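Side-chain contacts in multifunctional non-homologous end joining DNA repair protein LigD (Mycobacterium tuberculosis, PDB 2IRU), which probably recognises, processes and reseals DNA double-strand breaks together with Ku, combining polymerase, phosphoesterase and ligase activities: residues A[260-265]-A[277-282]; A[74-79]-A[102-107]; A[205-210]-A[214-219]; A[48-53]-A[134-139]. All coordinates share one frame; numbering follows the deposited sequence.

Contact 1. Residues A[260-265]-A[277-282]; sequences WAELDD and LTRIAR
The contact between Glu262 and Arg279 is essentially one salt bridge, spanning a gap of 12.5 Å between their CA atoms. Arg279 grips the carboxylate end-on with both terminal nitrogens, one to each oxygen. NH1 donates to Glu262 OE2 over 2.8 Å, nearly straight at 164°, and NH2 donates to Glu262 OE1 over 2.9 Å. The fork is twisted: the carboxylate and guanidinium planes differ by 47°. OE1 is met on its syn side, not far from the carboxylate plane, whereas NH1 reaches OE2 from above that plane. The two side chains run at each other from opposite directions. That of Glu262 is extended, while Arg279 bends at chi3 (64°), which turns its NH1–NH2 end to the acid.

Further hydrogen bonds fix both partners. Glu262 OE1 also accepts Thr259 N, and Arg279 NH2 also donates to Pro257 O, so the ends of the bridge are tied to the chain leading into residues 260-263.

Apolar packing seats the two carriers separately. Trp260 and Leu263 settle on helix 149-164 and strand 171-174, while Leu277 and Ile280 hold helix 273-283 against helix 29-47. The ion pair thus links the short, weakly bonded helical stretch at 260-263 to helix 273-283 at the surface of the polymerase domain.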
loop_
_atom_site.group_PDB
_atom_site.type_symbol
_atom_site.label_atom_id
_atom_site.label_comp_id
_atom_site.label_asym_id
_atom_site.label_seq_id
_atom_site.Cartn_x
_atom_site.Cartn_y
_atom_site.Cartn_z
ATOM N N TRP A 260 9.425 -12.527 8.180
ATOM C CA TRP A 260 10.329 -11.921 9.161
ATOM C C TRP A 260 11.776 -12.407 8.936
ATOM O O TRP A 260 12.717 -11.614 9.007
ATOM C CB TRP A 260 9.806 -12.165 10.575
ATOM C CG TRP A 260 8.659 -11.214 10.872
ATOM C CD1 TRP A 260 7.314 -11.503 10.851
ATOM C CD2 TRP A 260 8.762 -9.813 11.164
ATOM N NE1 TRP A 260 6.573 -10.370 11.139
ATOM C CE2 TRP A 260 7.439 -9.318 11.330
ATOM C CE3 TRP A 260 9.844 -8.929 11.324
ATOM C CZ2 TRP A 260 7.172 -7.978 11.660
ATOM C CZ3 TRP A 260 9.574 -7.584 11.636
ATOM C CH2 TRP A 260 8.248 -7.125 11.782
ATOM N N ALA A 261 11.938 -13.679 8.576
ATOM C CA ALA A 261 13.278 -14.228 8.339
ATOM C C ALA A 261 13.945 -13.572 7.140
ATOM O O ALA A 261 15.159 -13.363 7.133
ATOM C CB ALA A 261 13.244 -15.761 8.193
ATOM N N GLU A 262 13.139 -13.183 6.151
ATOM C CA GLU A 262 13.676 -12.444 5.022
ATOM C C GLU A 262 14.322 -11.120 5.437
ATOM O O GLU A 262 15.314 -10.703 4.852
ATOM C CB GLU A 262 12.587 -12.243 3.951
ATOM C CG GLU A 262 12.498 -13.475 3.031
ATOM C CD GLU A 262 11.253 -13.537 2.183
ATOM O OE1 GLU A 262 10.411 -12.605 2.261
ATOM O OE2 GLU A 262 11.107 -14.552 1.440
ATOM N N LEU A 263 13.749 -10.451 6.439
ATOM C CA LEU A 263 14.297 -9.175 6.900
ATOM C C LEU A 263 15.664 -9.311 7.545
ATOM O O LEU A 263 16.405 -8.330 7.605
ATOM C CB LEU A 263 13.343 -8.470 7.866
ATOM C CG LEU A 263 12.044 -7.923 7.301
ATOM C CD1 LEU A 263 11.458 -6.865 8.240
ATOM C CD2 LEU A 263 12.212 -7.357 5.887
ATOM N N ASP A 264 15.999 -10.522 8.005
ATOM C CA ASP A 264 17.294 -10.817 8.643
ATOM C C ASP A 264 18.453 -10.920 7.650
ATOM O O ASP A 264 19.607 -11.117 8.056
ATOM C CB ASP A 264 17.241 -12.132 9.442
ATOM C CG ASP A 264 15.991 -12.268 10.286
ATOM O OD1 ASP A 264 14.925 -11.770 9.870
ATOM O OD2 ASP A 264 16.060 -12.910 11.350
ATOM N N ASP A 265 18.143 -10.825 6.359
ATOM C CA ASP A 265 19.154 -10.886 5.327
ATOM C C ASP A 265 19.833 -9.526 5.136
ATOM O O ASP A 265 19.183 -8.555 4.750
ATOM C CB ASP A 265 18.564 -11.396 4.014
ATOM C CG ASP A 265 19.626 -11.969 3.078
ATOM O OD1 ASP A 265 20.751 -11.430 3.040
ATOM O OD2 ASP A 265 19.311 -12.946 2.362
ATOM N N LEU A 277 5.631 -12.509 -8.606
ATOM C CA LEU A 277 4.814 -13.559 -9.236
ATOM C C LEU A 277 5.303 -14.975 -8.864
ATOM O O LEU A 277 4.505 -15.866 -8.532
ATOM C CB LEU A 277 4.821 -13.333 -10.738
ATOM C CG LEU A 277 3.946 -12.145 -11.199
ATOM C CD1 LEU A 277 4.149 -11.958 -12.738
ATOM C CD2 LEU A 277 2.417 -12.302 -10.899
ATOM N N THR A 278 6.621 -15.172 -8.941
ATOM C CA THR A 278 7.240 -16.472 -8.606
ATOM C C THR A 278 6.944 -16.838 -7.138
ATOM O O THR A 278 6.603 -17.985 -6.813
ATOM C CB THR A 278 8.732 -16.413 -8.892
ATOM O OG1 THR A 278 8.889 -16.211 -10.307
ATOM C CG2 THR A 278 9.455 -17.719 -8.500
ATOM N N ARG A 279 7.040 -15.838 -6.280
ATOM C CA ARG A 279 6.794 -16.019 -4.840
ATOM C C ARG A 279 5.332 -16.422 -4.568
ATOM O O ARG A 279 5.071 -17.329 -3.757
ATOM C CB ARG A 279 7.166 -14.753 -4.090
ATOM C CG ARG A 279 8.717 -14.559 -4.030
ATOM C CD ARG A 279 9.106 -13.131 -3.703
ATOM N NE ARG A 279 8.634 -12.764 -2.365
ATOM C CZ ARG A 279 9.237 -13.104 -1.227
ATOM N NH1 ARG A 279 10.388 -13.809 -1.210
ATOM N NH2 ARG A 279 8.675 -12.721 -0.077
ATOM N N ILE A 280 4.398 -15.756 -5.253
ATOM C CA ILE A 280 2.978 -16.084 -5.083
ATOM C C ILE A 280 2.695 -17.548 -5.450
ATOM O O ILE A 280 1.982 -18.255 -4.713
ATOM C CB ILE A 280 2.044 -15.141 -5.859
ATOM C CG1 ILE A 280 2.166 -13.706 -5.311
ATOM C CG2 ILE A 280 0.608 -15.723 -5.873
ATOM C CD1 ILE A 280 1.603 -12.615 -6.273
ATOM N N ALA A 281 3.274 -17.996 -6.563
ATOM C CA ALA A 281 3.109 -19.376 -7.023
ATOM C C ALA A 281 3.624 -20.393 -6.006
ATOM O O ALA A 281 3.048 -21.473 -5.856
ATOM C CB ALA A 281 3.786 -19.579 -8.369
ATOM N N ARG A 282 4.695 -20.032 -5.300
ATOM C CA ARG A 282 5.368 -20.938 -4.373
ATOM C C ARG A 282 4.739 -20.935 -2.983
ATOM O O ARG A 282 4.500 -22.002 -2.383
ATOM C CB ARG A 282 6.841 -20.556 -4.285
ATOM C CG ARG A 282 7.687 -21.532 -3.466
ATOM C CD ARG A 282 9.145 -21.083 -3.418
ATOM N NE ARG A 282 9.306 -19.867 -2.623
ATOM C CZ ARG A 282 9.896 -18.753 -3.059
ATOM N NH1 ARG A 282 10.410 -18.706 -4.288
ATOM N NH2 ARG A 282 9.982 -17.691 -2.259
#

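Contact 2. Residues A[74-79]-A[102-107]; sequences SAPPWL and LAWIAQ
Pro76 and Leu79, both packed on the indole of Trp104, turn their backbone carbonyls to a common donor: Arg81 NH2 is hydrogen-bonded to Pro76 O and to Leu79 O. These residues begin and end a type I beta turn, so the double grip pins both ends of it. Across the contact itself no hydrogen bond forms, and the joint is apolar.

Trp104 carries it. Its CG stands anti to the backbone N (chi1 176°), which throws the indole off the helix toward the loop. The Leu79 side chain crosses that of Trp104 at about a right angle, and its CD1 methyl sits over the face of the six-membered ring, 3.7 Å from the centroid and only 7° off the normal. This is a well-centred CH-pi contact. Pro76 meets the five-membered part instead, its CD lying 3.3 Å from Trp104 NE1 and 3.5 Å from Trp104 CD1. Ala75 adds its methyl, CB being 3.8 Å from Trp104 CZ2. Within the turn, Pro76 CB lies over one face of the Trp78 ring, near the rim, and Trp78 CH2 makes a looser approach to Trp104 CB at 4.4 Å.

Trp104 also packs on Leu71 and on Arg54 of strand 53-56. On the same helix, Leu102 and Ala103 rest on helix 29-47, so the indole joins this pair of helices to the loop between strands 66-68 and 80-84.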
loop_
_atom_site.group_PDB
_atom_site.type_symbol
_atom_site.label_atom_id
_atom_site.label_comp_id
_atom_site.label_asym_id
_atom_site.label_seq_id
_atom_site.Cartn_x
_atom_site.Cartn_y
_atom_site.Cartn_z
ATOM N N SER A 74 -15.492 9.123 -17.571
ATOM C CA SER A 74 -14.995 8.321 -18.686
ATOM C C SER A 74 -14.591 6.885 -18.263
ATOM O O SER A 74 -14.385 6.004 -19.132
ATOM C CB SER A 74 -13.813 9.048 -19.313
ATOM O OG SER A 74 -12.759 9.164 -18.382
ATOM N N ALA A 75 -14.436 6.666 -16.952
ATOM C CA ALA A 75 -14.078 5.322 -16.410
ATOM C C ALA A 75 -15.280 4.364 -16.612
ATOM O O ALA A 75 -16.436 4.812 -16.724
ATOM C CB ALA A 75 -13.692 5.423 -14.944
ATOM N N PRO A 76 -15.026 3.064 -16.660
ATOM C CA PRO A 76 -16.133 2.095 -16.857
ATOM C C PRO A 76 -17.253 2.233 -15.828
ATOM O O PRO A 76 -16.973 2.449 -14.654
ATOM C CB PRO A 76 -15.438 0.739 -16.713
ATOM C CG PRO A 76 -14.063 1.014 -17.181
ATOM C CD PRO A 76 -13.717 2.392 -16.646
ATOM N N PRO A 77 -18.512 2.145 -16.287
ATOM C CA PRO A 77 -19.640 2.342 -15.344
ATOM C C PRO A 77 -19.751 1.228 -14.301
ATOM O O PRO A 77 -20.401 1.401 -13.248
ATOM C CB PRO A 77 -20.883 2.349 -16.254
ATOM C CG PRO A 77 -20.353 2.407 -17.639
ATOM C CD PRO A 77 -18.963 1.970 -17.679
ATOM N N TRP A 78 -19.139 0.083 -14.598
ATOM C CA TRP A 78 -19.266 -1.096 -13.734
ATOM C C TRP A 78 -18.309 -1.083 -12.538
ATOM O O TRP A 78 -18.416 -1.933 -11.623
ATOM C CB TRP A 78 -19.112 -2.385 -14.562
ATOM C CG TRP A 78 -17.889 -2.375 -15.483
ATOM C CD1 TRP A 78 -17.881 -2.165 -16.845
ATOM C CD2 TRP A 78 -16.521 -2.599 -15.112
ATOM N NE1 TRP A 78 -16.601 -2.249 -17.342
ATOM C CE2 TRP A 78 -15.741 -2.509 -16.305
ATOM C CE3 TRP A 78 -15.871 -2.873 -13.897
ATOM C CZ2 TRP A 78 -14.350 -2.681 -16.315
ATOM C CZ3 TRP A 78 -14.452 -3.032 -13.908
ATOM C CH2 TRP A 78 -13.718 -2.915 -15.116
ATOM N N LEU A 79 -17.357 -0.132 -12.510
ATOM C CA LEU A 79 -16.493 -0.019 -11.328
ATOM C C LEU A 79 -17.327 0.348 -10.096
ATOM O O LEU A 79 -18.196 1.224 -10.161
ATOM C CB LEU A 79 -15.433 1.063 -11.559
ATOM C CG LEU A 79 -14.267 0.637 -12.445
ATOM C CD1 LEU A 79 -13.514 1.898 -12.887
ATOM C CD2 LEU A 79 -13.330 -0.282 -11.662
ATOM N N LEU A 102 -8.533 -4.454 -11.741
ATOM C CA LEU A 102 -7.071 -4.336 -11.828
ATOM C C LEU A 102 -6.598 -4.292 -13.292
ATOM O O LEU A 102 -5.600 -3.644 -13.591
ATOM C CB LEU A 102 -6.381 -5.462 -11.066
ATOM C CG LEU A 102 -6.423 -5.290 -9.554
ATOM C CD1 LEU A 102 -6.063 -6.562 -8.825
ATOM C CD2 LEU A 102 -5.542 -4.129 -9.079
ATOM N N ALA A 103 -7.303 -4.993 -14.177
ATOM C CA ALA A 103 -7.045 -4.821 -15.621
ATOM C C ALA A 103 -7.221 -3.341 -16.052
ATOM O O ALA A 103 -6.443 -2.811 -16.863
ATOM C CB ALA A 103 -7.902 -5.756 -16.435
ATOM N N TRP A 104 -8.260 -2.680 -15.522
ATOM C CA TRP A 104 -8.491 -1.237 -15.785
ATOM C C TRP A 104 -7.323 -0.416 -15.207
ATOM O O TRP A 104 -6.774 0.459 -15.875
ATOM C CB TRP A 104 -9.829 -0.795 -15.145
ATOM C CG TRP A 104 -10.071 0.656 -15.280
ATOM C CD1 TRP A 104 -10.339 1.353 -16.443
ATOM C CD2 TRP A 104 -9.949 1.635 -14.243
ATOM N NE1 TRP A 104 -10.459 2.697 -16.162
ATOM C CE2 TRP A 104 -10.238 2.896 -14.821
ATOM C CE3 TRP A 104 -9.685 1.559 -12.858
ATOM C CZ2 TRP A 104 -10.230 4.085 -14.061
ATOM C CZ3 TRP A 104 -9.677 2.710 -12.103
ATOM C CH2 TRP A 104 -9.969 3.974 -12.701
ATOM N N ILE A 105 -6.882 -0.745 -13.994
ATOM C CA ILE A 105 -5.724 -0.080 -13.402
ATOM C C ILE A 105 -4.505 -0.175 -14.370
ATOM O O ILE A 105 -3.840 0.826 -14.652
ATOM C CB ILE A 105 -5.415 -0.718 -12.054
ATOM C CG1 ILE A 105 -6.439 -0.221 -11.002
ATOM C CG2 ILE A 105 -3.954 -0.456 -11.633
ATOM C CD1 ILE A 105 -6.347 1.278 -10.689
ATOM N N ALA A 106 -4.261 -1.360 -14.908
ATOM C CA ALA A 106 -3.135 -1.557 -15.821
ATOM C C ALA A 106 -3.334 -0.775 -17.110
ATOM O O ALA A 106 -2.430 -0.101 -17.568
ATOM C CB ALA A 106 -3.007 -3.022 -16.133
ATOM N N GLN A 107 -4.541 -0.855 -17.685
ATOM C CA GLN A 107 -4.828 -0.148 -18.913
ATOM C C GLN A 107 -4.647 1.399 -18.769
ATOM O O GLN A 107 -4.231 2.082 -19.716
ATOM C CB GLN A 107 -6.231 -0.527 -19.419
ATOM C CG GLN A 107 -6.804 0.433 -20.481
ATOM C CD GLN A 107 -5.939 0.598 -21.726
ATOM O OE1 GLN A 107 -4.995 -0.169 -21.984
ATOM N NE2 GLN A 107 -6.270 1.616 -22.526
#

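Contact 3. Residues A[205-210]-A[214-219]; sequences RLEQAM and VTSTMT
Glu207 presents a flat carboxylate to Ser216, whose backbone and side chain both engage it. Over the plane, 70° out of it, comes Ser216 N, which donates to Glu207 OE2 at 3.0 Å with a fairly straight angle of 159°. The other oxygen, Glu207 OE1, accepts from Ser216 OG at a modelled 2.4 Å, short enough for the exact length to be doubtful. With CG anti to the backbone N and the rest of the chain extended, Glu207 reaches obliquely along the strand to Ser216, where the strand has given way to loop. On its way Glu207 lies side by side with Thr215, pointing the same way.

Nearer the start of the strand the contact turns apolar. Val214 points at the helix and drives CG2 against Leu206, 3.9 Å from its CG, the two side chains crossing at about a right angle. The same methyl touches Met210 SD at 4.0 Å, and Val214 CG1 rests on the backbone of Glu207. Val214 N closes the turn by donating to Met210 O, the first residue beyond the helix, at 3.0 Å.

Behind Leu206 and Met210 stands helix 149-164, and Thr215 bonds through its backbone to strand 227-230, its parallel neighbour. Helix 192-209 is thereby fastened to the strand it precedes, just ahead of residues 218-223, which probably interact with target DNA.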
loop_
_atom_site.group_PDB
_atom_site.type_symbol
_atom_site.label_atom_id
_atom_site.label_comp_id
_atom_site.label_asym_id
_atom_site.label_seq_id
_atom_site.Cartn_x
_atom_site.Cartn_y
_atom_site.Cartn_z
ATOM N N ARG A 205 6.815 5.125 22.146
ATOM C CA ARG A 205 7.350 4.131 23.087
ATOM C C ARG A 205 8.650 3.531 22.578
ATOM O O ARG A 205 9.616 3.345 23.357
ATOM C CB ARG A 205 6.320 3.035 23.383
ATOM C CG ARG A 205 6.717 1.938 24.380
ATOM C CD ARG A 205 5.618 0.831 24.417
ATOM N NE ARG A 205 4.251 1.354 24.595
ATOM C CZ ARG A 205 3.141 0.800 24.087
ATOM N NH1 ARG A 205 3.195 -0.304 23.340
ATOM N NH2 ARG A 205 1.957 1.359 24.310
ATOM N N LEU A 206 8.687 3.255 21.277
ATOM C CA LEU A 206 9.900 2.734 20.657
ATOM C C LEU A 206 11.021 3.766 20.704
ATOM O O LEU A 206 12.167 3.434 21.023
ATOM C CB LEU A 206 9.656 2.240 19.229
ATOM C CG LEU A 206 10.830 1.449 18.634
ATOM C CD1 LEU A 206 11.313 0.290 19.540
ATOM C CD2 LEU A 206 10.427 0.924 17.266
ATOM N N GLU A 207 10.667 5.014 20.419
ATOM C CA GLU A 207 11.611 6.124 20.498
ATOM C C GLU A 207 12.211 6.278 21.900
ATOM O O GLU A 207 13.421 6.502 22.056
ATOM C CB GLU A 207 10.921 7.412 20.059
ATOM C CG GLU A 207 11.749 8.688 20.207
ATOM C CD GLU A 207 11.040 9.838 19.490
ATOM O OE1 GLU A 207 9.864 10.088 19.810
ATOM O OE2 GLU A 207 11.642 10.467 18.605
ATOM N N GLN A 208 11.373 6.119 22.919
ATOM C CA GLN A 208 11.840 6.133 24.311
ATOM C C GLN A 208 12.851 5.002 24.592
ATOM O O GLN A 208 13.858 5.196 25.309
ATOM C CB GLN A 208 10.615 6.007 25.210
ATOM C CG GLN A 208 10.839 6.085 26.669
ATOM C CD GLN A 208 9.515 6.098 27.426
ATOM O OE1 GLN A 208 8.441 6.237 26.821
ATOM N NE2 GLN A 208 9.582 5.949 28.744
ATOM N N ALA A 209 12.555 3.829 24.027
ATOM C CA ALA A 209 13.347 2.622 24.202
ATOM C C ALA A 209 14.692 2.662 23.467
ATOM O O ALA A 209 15.687 2.194 24.004
ATOM C CB ALA A 209 12.550 1.390 23.765
ATOM N N MET A 210 14.722 3.211 22.251
ATOM C CA MET A 210 15.977 3.293 21.493
ATOM C C MET A 210 16.099 4.661 20.861
ATOM O O MET A 210 16.060 4.772 19.628
ATOM C CB MET A 210 16.064 2.290 20.343
ATOM C CG MET A 210 15.449 0.949 20.503
ATOM S SD MET A 210 14.949 0.266 18.890
ATOM C CE MET A 210 14.861 -1.420 19.433
ATOM N N VAL A 214 15.810 5.305 16.727
ATOM C CA VAL A 214 14.428 5.585 16.275
ATOM C C VAL A 214 13.988 7.009 16.551
ATOM O O VAL A 214 14.254 7.564 17.634
ATOM C CB VAL A 214 13.430 4.626 17.005
ATOM C CG1 VAL A 214 11.973 5.095 16.844
ATOM C CG2 VAL A 214 13.611 3.210 16.512
ATOM N N THR A 215 13.275 7.595 15.576
ATOM C CA THR A 215 12.544 8.844 15.841
ATOM C C THR A 215 11.057 8.669 15.484
ATOM O O THR A 215 10.714 7.909 14.586
ATOM C CB THR A 215 13.153 10.091 15.100
ATOM O OG1 THR A 215 12.441 11.276 15.497
ATOM C CG2 THR A 215 13.089 9.940 13.564
ATOM N N SER A 216 10.196 9.365 16.223
ATOM C CA SER A 216 8.740 9.339 15.980
ATOM C C SER A 216 8.235 10.656 15.388
ATOM O O SER A 216 7.013 10.834 15.206
ATOM C CB SER A 216 7.987 9.093 17.289
ATOM O OG SER A 216 8.139 10.187 18.197
ATOM N N THR A 217 9.156 11.586 15.139
ATOM C CA THR A 217 8.803 12.870 14.534
ATOM C C THR A 217 9.522 13.087 13.201
ATOM O O THR A 217 10.564 12.482 12.930
ATOM C CB THR A 217 9.085 14.049 15.486
ATOM O OG1 THR A 217 10.483 14.100 15.799
ATOM C CG2 THR A 217 8.297 13.895 16.770
ATOM N N MET A 218 8.970 13.965 12.373
ATOM C CA MET A 218 9.596 14.263 11.085
ATOM C C MET A 218 10.824 15.167 11.215
ATOM O O MET A 218 11.729 15.074 10.386
ATOM C CB MET A 218 8.592 14.882 10.112
ATOM C CG MET A 218 7.406 14.002 9.816
ATOM S SD MET A 218 6.085 14.946 9.062
ATOM C CE MET A 218 5.637 16.022 10.434
ATOM N N THR A 219 10.864 16.011 12.253
ATOM C CA THR A 219 11.963 16.984 12.450
ATOM C C THR A 219 13.249 16.534 11.734
ATOM O O THR A 219 13.912 15.591 12.176
ATOM C CB THR A 219 12.244 17.262 13.969
ATOM O OG1 THR A 219 11.036 17.675 14.625
ATOM C CG2 THR A 219 13.299 18.348 14.148
#

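Contact 4. Residues A[48-53]-A[134-139]; sequences AGRPAT and ATRLVF
Arg50, reaching for Thr135 and Arg136, follows Gly49, whose phi is positive and whose backbone bonds to Phe120. The arginine then stretches out, extended from CG to NE, to meet the strand. In the plane of its guanidinium, at the edge, NH2 donates to Thr135 OG1 at 2.9 Å and almost dead straight, 172°. Over one face lies the guanidinium of Arg136, stacked with centres 3.6 Å apart and planes only 22° from parallel.

Asp291 probably offsets the two like charges: its OD1 forms a salt bridge with Arg50 NH2, its OD2 another with Arg136 NH1. Neutral acceptors share the load, since Arg136 NE donates to Gln117 OE1, Arg136 NH1 to His46 O, and Arg50 NH1 to Pro116 O. With so many fixed partners, the rotation of both buried groups is probably well defined.

Past Arg50, Pro51 packs on Trp118 and Phe120, and Thr53 enters the four-stranded antiparallel sheet by pairing with His114. The stacked arginines therefore lie between the exit of helix 29-47, strand 118-122 and the corner at residue 136 of strand 129-143, where Tyr183 of strand 180-186 also touches Arg136.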
loop_
_atom_site.group_PDB
_atom_site.type_symbol
_atom_site.label_atom_id
_atom_site.label_comp_id
_atom_site.label_asym_id
_atom_site.label_seq_id
_atom_site.Cartn_x
_atom_site.Cartn_y
_atom_site.Cartn_z
ATOM N N ALA A 48 -9.890 -4.387 -1.181
ATOM C CA ALA A 48 -11.371 -4.464 -1.114
ATOM C C ALA A 48 -11.926 -3.447 -0.109
ATOM O O ALA A 48 -11.404 -3.280 1.006
ATOM C CB ALA A 48 -11.811 -5.862 -0.695
ATOM N N GLY A 49 -13.028 -2.801 -0.500
ATOM C CA GLY A 49 -13.727 -1.891 0.396
ATOM C C GLY A 49 -13.025 -0.555 0.613
ATOM O O GLY A 49 -13.530 0.283 1.365
ATOM N N ARG A 50 -11.873 -0.345 -0.044
ATOM C CA ARG A 50 -11.090 0.881 0.198
ATOM C C ARG A 50 -11.141 1.814 -1.012
ATOM O O ARG A 50 -11.121 1.322 -2.156
ATOM C CB ARG A 50 -9.634 0.519 0.472
ATOM C CG ARG A 50 -9.545 -0.423 1.666
ATOM C CD ARG A 50 -8.088 -0.817 2.041
ATOM N NE ARG A 50 -8.222 -1.977 2.918
ATOM C CZ ARG A 50 -8.406 -1.927 4.245
ATOM N NH1 ARG A 50 -8.346 -0.762 4.915
ATOM N NH2 ARG A 50 -8.604 -3.058 4.909
ATOM N N PRO A 51 -11.154 3.154 -0.779
ATOM C CA PRO A 51 -11.047 4.084 -1.907
ATOM C C PRO A 51 -9.654 3.954 -2.515
ATOM O O PRO A 51 -8.658 4.056 -1.794
ATOM C CB PRO A 51 -11.213 5.471 -1.266
ATOM C CG PRO A 51 -10.746 5.285 0.235
ATOM C CD PRO A 51 -11.155 3.839 0.536
ATOM N N ALA A 52 -9.601 3.748 -3.828
ATOM C CA ALA A 52 -8.312 3.544 -4.525
ATOM C C ALA A 52 -7.826 4.846 -5.155
ATOM O O ALA A 52 -8.444 5.334 -6.129
ATOM C CB ALA A 52 -8.435 2.473 -5.601
ATOM N N THR A 53 -6.742 5.384 -4.594
ATOM C CA THR A 53 -5.988 6.487 -5.250
ATOM C C THR A 53 -5.040 5.900 -6.288
ATOM O O THR A 53 -4.337 4.951 -5.982
ATOM C CB THR A 53 -5.236 7.328 -4.194
ATOM O OG1 THR A 53 -6.200 8.019 -3.402
ATOM C CG2 THR A 53 -4.309 8.361 -4.846
ATOM N N ALA A 134 -10.942 2.068 11.049
ATOM C CA ALA A 134 -9.707 1.459 10.618
ATOM C C ALA A 134 -9.792 -0.044 10.870
ATOM O O ALA A 134 -10.277 -0.479 11.927
ATOM C CB ALA A 134 -8.516 2.081 11.367
ATOM N N THR A 135 -9.333 -0.842 9.901
ATOM C CA THR A 135 -9.333 -2.297 10.056
ATOM C C THR A 135 -7.951 -2.831 10.440
ATOM O O THR A 135 -7.822 -3.962 10.919
ATOM C CB THR A 135 -9.771 -3.026 8.771
ATOM O OG1 THR A 135 -8.783 -2.860 7.766
ATOM C CG2 THR A 135 -11.175 -2.533 8.276
ATOM N N ARG A 136 -6.929 -2.013 10.212
ATOM C CA ARG A 136 -5.517 -2.401 10.451
ATOM C C ARG A 136 -4.726 -1.142 10.705
ATOM O O ARG A 136 -5.182 -0.044 10.342
ATOM C CB ARG A 136 -4.977 -3.121 9.195
ATOM C CG ARG A 136 -4.895 -2.254 7.942
ATOM C CD ARG A 136 -4.775 -3.100 6.673
ATOM N NE ARG A 136 -4.533 -2.231 5.522
ATOM C CZ ARG A 136 -4.798 -2.523 4.245
ATOM N NH1 ARG A 136 -5.355 -3.687 3.905
ATOM N NH2 ARG A 136 -4.515 -1.618 3.304
ATOM N N LEU A 137 -3.559 -1.281 11.354
ATOM C CA LEU A 137 -2.588 -0.186 11.437
ATOM C C LEU A 137 -1.502 -0.327 10.364
ATOM O O LEU A 137 -1.143 -1.435 9.951
ATOM C CB LEU A 137 -1.886 -0.156 12.815
ATOM C CG LEU A 137 -2.690 -0.132 14.116
ATOM C CD1 LEU A 137 -1.730 -0.138 15.329
ATOM C CD2 LEU A 137 -3.598 1.070 14.153
ATOM N N VAL A 138 -0.958 0.800 9.931
ATOM C CA VAL A 138 0.238 0.756 9.109
ATOM C C VAL A 138 1.301 1.640 9.731
ATOM O O VAL A 138 1.002 2.734 10.265
ATOM C CB VAL A 138 -0.011 1.182 7.641
ATOM C CG1 VAL A 138 -0.321 2.658 7.565
ATOM C CG2 VAL A 138 1.193 0.842 6.757
ATOM N N PHE A 139 2.526 1.138 9.718
ATOM C CA PHE A 139 3.698 1.936 10.070
ATOM C C PHE A 139 4.626 2.012 8.860
ATOM O O PHE A 139 4.874 0.991 8.206
ATOM C CB PHE A 139 4.453 1.324 11.244
ATOM C CG PHE A 139 3.642 1.264 12.490
ATOM C CD1 PHE A 139 3.744 2.268 13.455
ATOM C CD2 PHE A 139 2.779 0.181 12.719
ATOM C CE1 PHE A 139 2.952 2.188 14.621
ATOM C CE2 PHE A 139 2.013 0.092 13.859
ATOM C CZ PHE A 139 2.097 1.099 14.821
#

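From the N terminus, the chain first opens contact 4 at residues 48-53; its long loop closes at 134-139, tying the segment after helix 29-47 to strand 129-143. Within that loop contact 2 opens and closes, tying the loop after strand 66-68 to helix 99-107. Contact 3 follows, closing a tight three-residue turn between helix 192-209 and strand 214-215. Contact 1 comes last, closing eleven residues near the end of the modelled chain and joining the helical stretch 260-263 to helix 273-283. No loops cross. Contacts 3 and 4 reach the same mixed sheet, whereas contacts 2 and 3 lie on opposite sides of the chain's centre, their centres about 41 Å apart.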